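Local coordinates for BpsB (PgaB), Poly-beta-1,6-N-acetyl-D-glucosamine N-deacetylase (Bordetella bronchiseptica RB50, PDB 5BU6), which removes acetyl groups from the exopolysaccharide poly-beta-1,6-N-acetyl-D-glucosamine as a metal-dependent family 4 carbohydrate esterase needed for biofilm formation, at residues V105-S111 / E150-H156; N157-G161 / W220-A224; D9-V15 / G247-P251. The protein carries 5 engineered substitutions. One frame throughout, in Å; residues are numbered along the deposited sequence.

Contact 1: V105-S111 / E150-H156; sequences VVAVVTS and ELASHSH. With NI (nickel (II) ion), chain C; EDO (1,2-ethanediol), chain J.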
ATOM      1  N   VAL A 105       7.741   1.910  -4.101  1.00 31.71           N
ATOM      2  CA  VAL A 105       6.916   2.477  -3.036  1.00 29.25           C
ATOM      3  C   VAL A 105       6.850   1.454  -1.898  1.00 27.64           C
ATOM      4  O   VAL A 105       6.610   0.276  -2.158  1.00 29.29           O
ATOM      5  CB  VAL A 105       5.487   2.772  -3.524  1.00 32.34           C
ATOM      6  CG1 VAL A 105       4.637   3.385  -2.399  1.00 33.10           C
ATOM      7  CG2 VAL A 105       5.542   3.668  -4.731  1.00 37.26           C
ATOM      8  N   VAL A 106       7.057   1.897  -0.665  1.00 27.36           N
ATOM      9  CA  VAL A 106       6.842   1.040   0.501  1.00 33.26           C
ATOM     10  C   VAL A 106       5.717   1.661   1.331  1.00 33.26           C
ATOM     11  O   VAL A 106       5.818   2.810   1.727  1.00 30.90           O
ATOM     12  CB  VAL A 106       8.118   0.901   1.357  1.00 32.02           C
ATOM     13  CG1 VAL A 106       7.817   0.128   2.656  1.00 37.97           C
ATOM     14  CG2 VAL A 106       9.236   0.226   0.556  1.00 31.57           C
ATOM     15  N   ALA A 107       4.644   0.918   1.565  1.00 31.57           N
ATOM     16  CA  ALA A 107       3.478   1.465   2.258  1.00 31.74           C
ATOM     17  C   ALA A 107       3.423   0.857   3.659  1.00 32.06           C
ATOM     18  O   ALA A 107       3.452  -0.378   3.819  1.00 31.67           O
ATOM     19  CB  ALA A 107       2.195   1.183   1.478  1.00 34.27           C
ATOM     20  N   VAL A 108       3.371   1.738   4.651  1.00 32.51           N
ATOM     21  CA  VAL A 108       3.538   1.405   6.062  1.00 32.29           C
ATOM     22  C   VAL A 108       2.204   1.383   6.798  1.00 30.75           C
ATOM     23  O   VAL A 108       1.470   2.345   6.704  1.00 27.72           O
ATOM     24  CB  VAL A 108       4.461   2.458   6.727  1.00 39.96           C
ATOM     25  CG1 VAL A 108       4.541   2.272   8.222  1.00 35.01           C
ATOM     26  CG2 VAL A 108       5.841   2.437   6.066  1.00 50.70           C
ATOM     27  N   VAL A 109       1.870   0.305   7.511  1.00 33.79           N
ATOM     28  CA  VAL A 109       0.713   0.343   8.414  1.00 30.10           C
ATOM     29  C   VAL A 109       1.237   0.865   9.745  1.00 31.81           C
ATOM     30  O   VAL A 109       1.959   0.159  10.447  1.00 30.16           O
ATOM     31  CB  VAL A 109       0.055  -1.023   8.629  1.00 30.79           C
ATOM     32  CG1 VAL A 109      -1.168  -0.869   9.524  1.00 29.29           C
ATOM     33  CG2 VAL A 109      -0.325  -1.668   7.284  1.00 28.79           C
ATOM     34  N   THR A 110       0.933   2.104  10.088  1.00 28.51           N
ATOM     35  CA  THR A 110       1.730   2.730  11.138  1.00 31.25           C
ATOM     36  C   THR A 110       1.374   2.214  12.540  1.00 32.40           C
ATOM     37  O   THR A 110       2.182   2.314  13.449  1.00 37.45           O
ATOM     38  CB  THR A 110       1.642   4.272  11.084  1.00 30.35           C
ATOM     39  OG1 THR A 110       0.282   4.702  11.159  1.00 31.62           O
ATOM     40  CG2 THR A 110       2.257   4.782   9.778  1.00 29.01           C
ATOM     41  N   SER A 111       0.195   1.639  12.729  1.00 28.15           N
ATOM     42  CA  SER A 111      -0.089   1.084  14.050  1.00 32.46           C
ATOM     43  C   SER A 111       0.714  -0.212  14.287  1.00 36.26           C
ATOM     44  O   SER A 111       0.860  -0.650  15.428  1.00 36.67           O
ATOM     45  CB  SER A 111      -1.592   0.825  14.255  1.00 34.98           C
ATOM     46  OG  SER A 111      -2.023  -0.287  13.498  1.00 37.44           O
ATOM     47  N   GLU A 150       9.949   5.492  -2.052  1.00 33.40           N
ATOM     48  CA  GLU A 150       8.916   6.457  -1.651  1.00 33.89           C
ATOM     49  C   GLU A 150       8.097   5.810  -0.546  1.00 36.59           C
ATOM     50  O   GLU A 150       7.600   4.696  -0.710  1.00 35.45           O
ATOM     51  CB  GLU A 150       8.011   6.807  -2.830  1.00 35.35           C
ATOM     52  CG  GLU A 150       6.727   7.545  -2.470  1.00 60.53           C
ATOM     53  CD  GLU A 150       6.791   9.037  -2.784  1.00 86.58           C
ATOM     54  OE1 GLU A 150       7.820   9.495  -3.326  1.00 95.61           O
ATOM     55  OE2 GLU A 150       5.808   9.751  -2.493  1.00 90.87           O
ATOM     56  N   LEU A 151       7.961   6.493   0.579  1.00 32.95           N
ATOM     57  CA  LEU A 151       7.135   5.970   1.664  1.00 29.56           C
ATOM     58  C   LEU A 151       5.701   6.438   1.466  1.00 27.46           C
ATOM     59  O   LEU A 151       5.440   7.589   1.076  1.00 31.04           O
ATOM     60  CB  LEU A 151       7.667   6.426   3.024  1.00 33.90           C
ATOM     61  CG  LEU A 151       9.039   5.917   3.467  1.00 38.25           C
ATOM     62  CD1 LEU A 151       9.317   6.333   4.920  1.00 34.79           C
ATOM     63  CD2 LEU A 151       9.157   4.416   3.300  1.00 38.80           C
ATOM     64  N   ALA A 152       4.773   5.535   1.730  1.00 27.95           N
ATOM     65  CA  ALA A 152       3.359   5.819   1.609  1.00 28.94           C
ATOM     66  C   ALA A 152       2.646   5.328   2.857  1.00 29.05           C
ATOM     67  O   ALA A 152       3.181   4.508   3.591  1.00 32.04           O
ATOM     68  CB  ALA A 152       2.781   5.128   0.363  1.00 28.86           C
ATOM     69  N   SER A 153       1.441   5.826   3.088  1.00 31.62           N
ATOM     70  CA  SER A 153       0.586   5.283   4.134  1.00 30.60           C
ATOM     71  C   SER A 153      -0.114   4.022   3.644  1.00 32.66           C
ATOM     72  O   SER A 153      -0.646   3.996   2.532  1.00 26.77           O
ATOM     73  CB  SER A 153      -0.447   6.319   4.575  1.00 31.42           C
ATOM     74  OG  SER A 153      -1.357   5.803   5.525  1.00 30.91           O
ATOM     75  N   HIS A 154      -0.114   2.989   4.487  1.00 28.92           N
ATOM     76  CA  HIS A 154      -1.006   1.833   4.312  1.00 32.12           C
ATOM     77  C   HIS A 154      -2.087   1.885   5.389  1.00 34.67           C
ATOM     78  O   HIS A 154      -2.590   0.849   5.813  1.00 35.80           O
ATOM     79  CB  HIS A 154      -0.211   0.516   4.386  1.00 30.81           C
ATOM     80  CG  HIS A 154      -0.833  -0.612   3.632  1.00 26.99           C
ATOM     81  ND1 HIS A 154      -1.821  -0.423   2.685  1.00 28.34           N
ATOM     82  CD2 HIS A 154      -0.617  -1.948   3.689  1.00 28.89           C
ATOM     83  CE1 HIS A 154      -2.191  -1.596   2.197  1.00 31.43           C
ATOM     84  NE2 HIS A 154      -1.461  -2.535   2.775  1.00 24.78           N
ATOM     85  N   SER A 155      -2.425   3.115   5.789  1.00 33.82           N
ATOM     86  CA  SER A 155      -3.332   3.488   6.899  1.00 33.47           C
ATOM     87  C   SER A 155      -2.607   3.380   8.246  1.00 34.41           C
ATOM     88  O   SER A 155      -1.501   2.869   8.321  1.00 34.05           O
ATOM     89  CB  SER A 155      -4.625   2.656   6.934  1.00 29.64           C
ATOM     90  OG  SER A 155      -4.429   1.404   7.584  1.00 31.82           O
ATOM     91  N   HIS A 156      -3.228   3.903   9.294  1.00 35.41           N
ATOM     92  CA  HIS A 156      -2.746   3.690  10.662  1.00 36.83           C
ATOM     93  C   HIS A 156      -3.297   2.363  11.163  1.00 33.52           C
ATOM     94  O   HIS A 156      -2.553   1.443  11.416  1.00 31.17           O
ATOM     95  CB  HIS A 156      -3.164   4.840  11.595  1.00 38.65           C
ATOM     96  CG  HIS A 156      -2.675   4.689  13.007  1.00 32.00           C
ATOM     97  ND1 HIS A 156      -1.339   4.594  13.327  1.00 29.87           N
ATOM     98  CD2 HIS A 156      -3.349   4.609  14.179  1.00 37.86           C
ATOM     99  CE1 HIS A 156      -1.209   4.468  14.636  1.00 31.13           C
ATOM    100  NE2 HIS A 156      -2.416   4.468  15.178  1.00 38.44           N
TER
HETATM  101 NI    NI C 401      -1.517  -4.720   3.005  1.00 34.40          NI
HETATM  102  C1  EDO J 408      11.298   8.307  -4.512  1.00 49.41           C
HETATM  103  O1  EDO J 408      11.505   7.086  -5.232  1.00 44.47           O
HETATM  104  C2  EDO J 408      10.648   9.340  -5.436  1.00 50.51           C
HETATM  105  O2  EDO J 408       9.255   9.062  -5.657  1.00 38.68           O
HETATM  106  O   HOH W   1      -0.323  -5.003   1.269  1.00 43.40           O
HETATM  107  O   HOH W   2      -1.480  -6.888   3.006  1.00 33.61           O
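Two neighbouring parallel strands of the central sheet meet here, and the second leads into a histidine of the nickel site. The strand segments 105-108 and 150-153 run in the same direction, with axes 4.5 Å apart at closest approach and 33° between them. Their hydrogen bonds alternate as in parallel sheet. V106 N donates to E150 O (2.9 Å), A152 N to V106 O (2.9 Å), V108 N to A152 O (3.0 Å) and H154 N to V108 O (2.8 Å). V105, A107 and A152 share one face of the sheet; V105 CG1 lies 3.8 Å from A152 CB. V106 and L151 lie on the other face, which helix 137-145 covers.

The pairing continues past the strand ends. T110 N donates to S155 O at 3.1 Å. S111 binds H156 O twice, through N (3.1 Å) and OG (2.8 Å). T110 OG1 and H156 ND1 are hydrogen-bonded at 2.7 Å, and S111 CB makes a CH-pi contact over the H156 ring. These bonds join helix 110-113 to the loop after strand 149-153. At the strand end S155 N donates to S153 OG (2.9 Å), an ST turn; S153 OG is also hydrogen-bonded to S203 OG on helix 189-211.

H154 points toward 105-111 and packs against A107 and V109; V109 CG2 is 3.6 Å from H154 CD2. H154 NE2 binds nickel at 2.2 Å. V219 O is hydrogen-bonded to H154 ND1. D84 and H159 complete the protein ligands. Such an Asp-His-His site, with a histidine just beyond a parallel strand's C-terminal end, is typical of family 4 carbohydrate esterases.

Contact 2: N157-G161 / W220-A224; sequences NLHRG and WPYGA. With NI (nickel (II) ion), chain C.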
ATOM      1  N   ASN A 157      -4.611   2.269  11.272  1.00 32.31           N
ATOM      2  CA  ASN A 157      -5.241   1.057  11.774  1.00 37.91           C
ATOM      3  C   ASN A 157      -6.465   0.664  10.948  1.00 35.24           C
ATOM      4  O   ASN A 157      -7.501   0.330  11.483  1.00 41.45           O
ATOM      5  CB  ASN A 157      -5.620   1.246  13.244  1.00 38.92           C
ATOM      6  CG  ASN A 157      -5.987  -0.048  13.932  1.00 42.54           C
ATOM      7  OD1 ASN A 157      -5.594  -1.142  13.498  1.00 41.10           O
ATOM      8  ND2 ASN A 157      -6.754   0.064  15.009  1.00 44.63           N
ATOM      9  N   LEU A 158      -6.358   0.728   9.626  1.00 33.26           N
ATOM     10  CA  LEU A 158      -7.483   0.304   8.789  1.00 34.59           C
ATOM     11  C   LEU A 158      -7.186  -1.013   8.093  1.00 31.55           C
ATOM     12  O   LEU A 158      -7.961  -1.455   7.247  1.00 36.86           O
ATOM     13  CB  LEU A 158      -7.810   1.368   7.749  1.00 38.55           C
ATOM     14  CG  LEU A 158      -8.206   2.717   8.342  1.00 35.53           C
ATOM     15  CD1 LEU A 158      -8.430   3.685   7.207  1.00 40.17           C
ATOM     16  CD2 LEU A 158      -9.444   2.604   9.208  1.00 35.75           C
ATOM     17  N   HIS A 159      -6.058  -1.627   8.432  1.00 31.62           N
ATOM     18  CA  HIS A 159      -5.650  -2.865   7.760  1.00 32.13           C
ATOM     19  C   HIS A 159      -6.233  -4.071   8.505  1.00 40.89           C
ATOM     20  O   HIS A 159      -5.505  -4.961   8.952  1.00 36.58           O
ATOM     21  CB  HIS A 159      -4.115  -2.931   7.668  1.00 29.95           C
ATOM     22  CG  HIS A 159      -3.612  -3.769   6.527  1.00 30.68           C
ATOM     23  ND1 HIS A 159      -3.983  -5.082   6.346  1.00 34.47           N
ATOM     24  CD2 HIS A 159      -2.747  -3.487   5.527  1.00 33.95           C
ATOM     25  CE1 HIS A 159      -3.386  -5.569   5.275  1.00 38.65           C
ATOM     26  NE2 HIS A 159      -2.630  -4.620   4.755  1.00 33.47           N
ATOM     27  N   ARG A 160      -7.557  -4.084   8.647  1.00 34.26           N
ATOM     28  CA  ARG A 160      -8.226  -5.130   9.399  1.00 36.53           C
ATOM     29  C   ARG A 160      -9.706  -5.104   9.101  1.00 41.04           C
ATOM     30  O   ARG A 160     -10.200  -4.179   8.446  1.00 40.81           O
ATOM     31  CB  ARG A 160      -8.004  -4.939  10.897  1.00 41.80           C
ATOM     32  CG  ARG A 160      -8.549  -3.605  11.357  1.00 46.08           C
ATOM     33  CD  ARG A 160      -8.317  -3.273  12.814  1.00 48.46           C
ATOM     34  NE  ARG A 160      -8.740  -1.887  13.018  1.00 61.87           N
ATOM     35  CZ  ARG A 160      -9.920  -1.507  13.504  1.00 65.36           C
ATOM     36  NH1 ARG A 160     -10.194  -0.214  13.616  1.00 68.62           N
ATOM     37  NH2 ARG A 160     -10.819  -2.404  13.899  1.00 56.24           N
ATOM     38  N   GLY A 161     -10.407  -6.111   9.594  1.00 60.95           N
ATOM     39  CA  GLY A 161     -11.844  -6.177   9.442  1.00 61.00           C
ATOM     40  C   GLY A 161     -12.534  -5.586  10.649  1.00 60.91           C
ATOM     41  O   GLY A 161     -12.004  -5.641  11.757  1.00 61.64           O
ATOM     42  N   TRP A 220      -4.652   1.802  -0.196  1.00 29.11           N
ATOM     43  CA  TRP A 220      -5.800   1.366   0.578  1.00 27.73           C
ATOM     44  C   TRP A 220      -5.693  -0.130   0.894  1.00 26.30           C
ATOM     45  O   TRP A 220      -5.604  -0.929  -0.017  1.00 31.36           O
ATOM     46  CB  TRP A 220      -7.088   1.658  -0.208  1.00 33.58           C
ATOM     47  CG  TRP A 220      -7.351   3.160  -0.415  1.00 31.31           C
ATOM     48  CD1 TRP A 220      -7.236   3.877  -1.592  1.00 34.90           C
ATOM     49  CD2 TRP A 220      -7.798   4.085   0.574  1.00 33.94           C
ATOM     50  NE1 TRP A 220      -7.570   5.198  -1.376  1.00 34.83           N
ATOM     51  CE2 TRP A 220      -7.918   5.356  -0.055  1.00 30.90           C
ATOM     52  CE3 TRP A 220      -8.098   3.975   1.947  1.00 35.86           C
ATOM     53  CZ2 TRP A 220      -8.333   6.492   0.635  1.00 29.39           C
ATOM     54  CZ3 TRP A 220      -8.511   5.114   2.632  1.00 34.19           C
ATOM     55  CH2 TRP A 220      -8.614   6.358   1.976  1.00 35.56           C
ATOM     56  N   PRO A 221      -5.731  -0.503   2.187  1.00 31.93           N
ATOM     57  CA  PRO A 221      -5.805  -1.935   2.509  1.00 31.61           C
ATOM     58  C   PRO A 221      -6.957  -2.618   1.805  1.00 39.18           C
ATOM     59  O   PRO A 221      -8.057  -2.054   1.750  1.00 33.26           O
ATOM     60  CB  PRO A 221      -6.014  -1.941   4.030  1.00 30.09           C
ATOM     61  CG  PRO A 221      -5.289  -0.691   4.490  1.00 30.90           C
ATOM     62  CD  PRO A 221      -5.587   0.330   3.392  1.00 28.79           C
ATOM     63  N   TYR A 222      -6.688  -3.812   1.269  1.00 35.96           N
ATOM     64  CA  TYR A 222      -7.689  -4.622   0.611  1.00 35.25           C
ATOM     65  C   TYR A 222      -8.324  -3.899  -0.583  1.00 37.46           C
ATOM     66  O   TYR A 222      -9.351  -4.333  -1.078  1.00 39.22           O
ATOM     67  CB  TYR A 222      -8.776  -5.047   1.600  1.00 39.46           C
ATOM     68  CG  TYR A 222      -8.227  -5.500   2.935  1.00 46.01           C
ATOM     69  CD1 TYR A 222      -7.504  -6.682   3.045  1.00 48.94           C
ATOM     70  CD2 TYR A 222      -8.429  -4.744   4.087  1.00 44.60           C
ATOM     71  CE1 TYR A 222      -6.996  -7.099   4.261  1.00 50.04           C
ATOM     72  CE2 TYR A 222      -7.930  -5.155   5.311  1.00 44.65           C
ATOM     73  CZ  TYR A 222      -7.216  -6.333   5.390  1.00 47.30           C
ATOM     74  OH  TYR A 222      -6.716  -6.750   6.593  1.00 50.59           O
ATOM     75  N   GLY A 223      -7.697  -2.820  -1.048  1.00 34.57           N
ATOM     76  CA  GLY A 223      -8.265  -2.002  -2.111  1.00 39.96           C
ATOM     77  C   GLY A 223      -9.587  -1.345  -1.738  1.00 41.24           C
ATOM     78  O   GLY A 223     -10.363  -0.939  -2.612  1.00 39.31           O
ATOM     79  N   ALA A 224      -9.859  -1.239  -0.437  1.00 38.38           N
ATOM     80  CA  ALA A 224     -11.170  -0.773   0.016  1.00 36.79           C
ATOM     81  C   ALA A 224     -11.211   0.739   0.212  1.00 38.48           C
ATOM     82  O   ALA A 224     -10.511   1.302   1.057  1.00 36.29           O
ATOM     83  CB  ALA A 224     -11.572  -1.466   1.284  1.00 35.44           C
TER
HETATM   84 NI    NI C 401      -1.517  -4.720   3.005  1.00 34.40          NI
HETATM   85  O   HOH W   1      -0.323  -5.003   1.269  1.00 43.40           O
HETATM   86  O   HOH W   2      -1.480  -6.888   3.006  1.00 33.61           O
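W220 opens the second segment, just after strand 217-219. Its CA-to-CB bond points away from 157-161; the indole stacks on the H225 ring and packs against helices 189-211 and 227-235. Its backbone leads into the turn: W220 O accepts from G223 N at 3.0 Å.

P221 comes next and faces the histidine loop. P221 CB sits over one face of the H159 ring in a CH-pi contact, 4.1 Å from the ring centroid. The same P221 CB is 3.8 Å from L158 O. The proline thus borders the metal-binding imidazole. P221 O accepts from A224 N at 2.9 Å, which tightens the turn.

Y222 reaches back across the gap with its phenol. Y222 OH donates a weak hydrogen bond to H159 O at 3.2 Å. The tyrosine and histidine rings meet obliquely, with centroids 4.9 Å apart and planes at 67°. F29 meets the tyrosine ring edge-to-face. G223, with positive phi, and A224 carry the chain on towards helix 227-235.

The opposing loop has its own order. H159 is the centre of an inverse gamma turn, with a weak bond from R160 N to L158 O at 3.0 Å. R160 NE donates to N157 O at 3.0 Å. H159 NE2 binds nickel at 2.1 Å; waters 1 and 2, H154 and D84 also bind the ion.

Proline and tyrosine therefore border a metal ligand without binding the ion. H159 is the second histidine of the H-S-x-x-x-H sequence that starts at H154, a metal-binding motif of the Asp-His-His site in family 4 carbohydrate esterases.

Contact 3: D9-V15 / G247-P251; sequences DGLTFRV and GPNTP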
ATOM      1  N   ASP A   9       3.240   6.374 -24.700  1.00 65.36           N
ATOM      2  CA  ASP A   9       2.894   7.782 -24.832  1.00 61.71           C
ATOM      3  C   ASP A   9       3.585   8.643 -23.782  1.00 52.91           C
ATOM      4  O   ASP A   9       3.250   9.809 -23.612  1.00 51.63           O
ATOM      5  CB  ASP A   9       1.380   7.945 -24.707  1.00 65.28           C
ATOM      6  CG  ASP A   9       0.819   7.211 -23.485  1.00 64.08           C
ATOM      7  OD1 ASP A   9       1.626   6.805 -22.609  1.00 45.80           O
ATOM      8  OD2 ASP A   9      -0.416   7.037 -23.405  1.00 70.85           O
ATOM      9  N   GLY A  10       4.524   8.046 -23.055  1.00 44.23           N
ATOM     10  CA  GLY A  10       5.214   8.737 -21.974  1.00 41.84           C
ATOM     11  C   GLY A  10       4.338   9.072 -20.775  1.00 44.13           C
ATOM     12  O   GLY A  10       4.770   9.803 -19.885  1.00 43.70           O
ATOM     13  N   LEU A  11       3.117   8.538 -20.751  1.00 45.65           N
ATOM     14  CA  LEU A  11       2.150   8.813 -19.677  1.00 41.75           C
ATOM     15  C   LEU A  11       1.504   7.573 -19.048  1.00 41.96           C
ATOM     16  O   LEU A  11       1.219   7.563 -17.854  1.00 40.68           O
ATOM     17  CB  LEU A  11       1.025   9.695 -20.195  1.00 39.99           C
ATOM     18  CG  LEU A  11       1.443  11.098 -20.638  1.00 50.84           C
ATOM     19  CD1 LEU A  11       0.331  11.735 -21.429  1.00 48.62           C
ATOM     20  CD2 LEU A  11       1.807  11.936 -19.427  1.00 52.02           C
ATOM     21  N   THR A  12       1.227   6.560 -19.866  1.00 42.32           N
ATOM     22  CA  THR A  12       0.498   5.386 -19.396  1.00 42.75           C
ATOM     23  C   THR A  12       1.455   4.468 -18.661  1.00 39.53           C
ATOM     24  O   THR A  12       2.532   4.176 -19.154  1.00 41.38           O
ATOM     25  CB  THR A  12      -0.190   4.656 -20.562  1.00 48.82           C
ATOM     26  OG1 THR A  12      -1.179   5.519 -21.129  1.00 54.11           O
ATOM     27  CG2 THR A  12      -0.881   3.383 -20.096  1.00 40.85           C
ATOM     28  N   PHE A  13       1.077   4.036 -17.460  1.00 34.79           N
ATOM     29  CA  PHE A  13       1.959   3.167 -16.684  1.00 33.36           C
ATOM     30  C   PHE A  13       1.218   2.008 -16.005  1.00 36.42           C
ATOM     31  O   PHE A  13      -0.010   2.051 -15.817  1.00 35.61           O
ATOM     32  CB  PHE A  13       2.727   3.987 -15.646  1.00 30.46           C
ATOM     33  CG  PHE A  13       1.853   4.645 -14.617  1.00 35.39           C
ATOM     34  CD1 PHE A  13       1.264   5.883 -14.871  1.00 38.08           C
ATOM     35  CD2 PHE A  13       1.625   4.036 -13.383  1.00 34.38           C
ATOM     36  CE1 PHE A  13       0.463   6.492 -13.927  1.00 42.38           C
ATOM     37  CE2 PHE A  13       0.816   4.650 -12.428  1.00 34.87           C
ATOM     38  CZ  PHE A  13       0.248   5.881 -12.694  1.00 37.33           C
ATOM     39  N   ARG A  14       1.967   0.961 -15.680  1.00 35.18           N
ATOM     40  CA  ARG A  14       1.422  -0.150 -14.903  1.00 33.96           C
ATOM     41  C   ARG A  14       1.959  -0.079 -13.471  1.00 31.80           C
ATOM     42  O   ARG A  14       2.983   0.551 -13.222  1.00 35.82           O
ATOM     43  CB  ARG A  14       1.771  -1.489 -15.570  1.00 33.48           C
ATOM     44  CG  ARG A  14       0.996  -1.766 -16.866  1.00 36.76           C
ATOM     45  CD  ARG A  14      -0.383  -2.333 -16.581  1.00 43.89           C
ATOM     46  NE  ARG A  14      -1.130  -2.588 -17.809  1.00 48.70           N
ATOM     47  CZ  ARG A  14      -2.258  -3.293 -17.882  1.00 51.34           C
ATOM     48  NH1 ARG A  14      -2.848  -3.448 -19.052  1.00 52.12           N
ATOM     49  NH2 ARG A  14      -2.794  -3.838 -16.793  1.00 48.45           N
ATOM     50  N   VAL A  15       1.235  -0.675 -12.524  1.00 36.30           N
ATOM     51  CA  VAL A  15       1.683  -0.750 -11.126  1.00 31.89           C
ATOM     52  C   VAL A  15       1.606  -2.217 -10.704  1.00 42.25           C
ATOM     53  O   VAL A  15       0.624  -2.910 -10.993  1.00 37.05           O
ATOM     54  CB  VAL A  15       0.840   0.111 -10.174  1.00 37.93           C
ATOM     55  CG1 VAL A  15       1.350   0.006  -8.735  1.00 31.93           C
ATOM     56  CG2 VAL A  15       0.849   1.576 -10.612  1.00 39.48           C
ATOM     57  N   GLY A 247      -5.486  -2.863 -14.439  1.00 43.02           N
ATOM     58  CA  GLY A 247      -5.616  -2.215 -15.723  1.00 39.67           C
ATOM     59  C   GLY A 247      -4.535  -1.187 -15.914  1.00 34.04           C
ATOM     60  O   GLY A 247      -3.787  -0.890 -14.986  1.00 35.46           O
ATOM     61  N   PRO A 248      -4.435  -0.649 -17.133  1.00 44.73           N
ATOM     62  CA  PRO A 248      -3.424   0.372 -17.390  1.00 46.07           C
ATOM     63  C   PRO A 248      -3.846   1.691 -16.774  1.00 39.49           C
ATOM     64  O   PRO A 248      -5.032   2.007 -16.741  1.00 43.90           O
ATOM     65  CB  PRO A 248      -3.394   0.449 -18.921  1.00 50.08           C
ATOM     66  CG  PRO A 248      -4.800   0.116 -19.325  1.00 54.04           C
ATOM     67  CD  PRO A 248      -5.304  -0.885 -18.303  1.00 50.25           C
ATOM     68  N   ASN A 249      -2.886   2.448 -16.273  1.00 35.54           N
ATOM     69  CA  ASN A 249      -3.182   3.799 -15.831  1.00 34.59           C
ATOM     70  C   ASN A 249      -2.977   4.749 -16.983  1.00 38.75           C
ATOM     71  O   ASN A 249      -1.895   5.313 -17.155  1.00 44.02           O
ATOM     72  CB  ASN A 249      -2.311   4.195 -14.664  1.00 31.82           C
ATOM     73  CG  ASN A 249      -2.598   3.363 -13.450  1.00 38.35           C
ATOM     74  OD1 ASN A 249      -3.606   3.566 -12.765  1.00 36.43           O
ATOM     75  ND2 ASN A 249      -1.739   2.395 -13.194  1.00 28.89           N
ATOM     76  N   THR A 250      -4.028   4.901 -17.772  1.00 40.83           N
ATOM     77  CA  THR A 250      -4.008   5.777 -18.926  1.00 42.54           C
ATOM     78  C   THR A 250      -4.190   7.217 -18.430  1.00 40.62           C
ATOM     79  O   THR A 250      -4.505   7.427 -17.260  1.00 41.62           O
ATOM     80  CB  THR A 250      -5.101   5.361 -19.934  1.00 54.88           C
ATOM     81  OG1 THR A 250      -6.375   5.357 -19.282  1.00 55.68           O
ATOM     82  CG2 THR A 250      -4.808   3.964 -20.486  1.00 55.15           C
ATOM     83  N   PRO A 251      -3.962   8.215 -19.302  1.00 47.30           N
ATOM     84  CA  PRO A 251      -4.041   9.609 -18.841  1.00 50.56           C
ATOM     85  C   PRO A 251      -5.384  10.032 -18.238  1.00 53.27           C
ATOM     86  O   PRO A 251      -5.400  10.983 -17.468  1.00 56.10           O
ATOM     87  CB  PRO A 251      -3.770  10.409 -20.127  1.00 56.42           C
ATOM     88  CG  PRO A 251      -2.909   9.524 -20.932  1.00 56.54           C
ATOM     89  CD  PRO A 251      -3.407   8.127 -20.666  1.00 51.67           C
TER
HETATM   90  O   HOH W   3      -1.245   8.047 -17.230  1.00 42.10           O
HETATM   91  O   HOH W   4      -2.308  -3.628 -13.808  1.00 41.40           O
HETATM   92  O   HOH W   5      -1.592  -1.175 -13.282  1.00 34.98           O
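N249 has the most telling side chain here. Its chi1 is m, and its CB lies over the face of the F13 ring, 3.7 Å from the centroid, in a CH-pi contact. N249 ND2 turns back to donate to F13 O at 3.2 Å, while OD1 accepts from R259 N. F13, with chi1 p, turns its ring face to N249 CB and also packs on L73 and P77.

The backbones of these two residues form a single antiparallel bridge, a hydrogen-bonded pair. F13 N donates to N249 O (3.2 Å), and N249 N donates to F13 O (2.9 Å).

R14 points its CB away from 247-251, but its bent m, m start brings the guanidinium over the G247-P248 peptide. R14 CZ is 3.5 Å from P248 N. R14 NE forms a salt bridge with D6.

D9, with chi1 p, folds over its own loop. D9 OD1 accepts from L11 N (2.9 Å) and T12 N (2.8 Å), and OD2 accepts from T12 OG1 (2.8 Å). T12 OG1 is also 3.5 Å from P251 CD, and L11 CD1 meets P251 CG at 4.0 Å.

Water 3 links L11 O to N249 O; water 5 links V15 N to G247 O. The contact joins the lead-in to strand 14-20 with the loop before strand 261-266. It combines an Asx turn, extended to an Asx motif, with an isolated antiparallel beta bridge.

How the contacts relate
Contacts 1 and 2 adjoin, with centres 12 Å apart, and follow each other along the chain. The second segment of contact 1 runs directly into the first of contact 2. With D84, just after strand 77-83, they build the metal site at the strand ends. The centre of contact 3 is 23 Å from that of contact 1 and 25 Å from that of contact 2. Contacts 1 and 2 are nested inside the loop it closes. Contacts 1 and 3 reach the same parallel sheet, where strand 77-83 pairs with both 14-20 and 104-108. Contact 3 ties the chain start to the loop before strand 261-266. Its V15 side chain is about 13 Å from nickel, and it supplies no metal ligand.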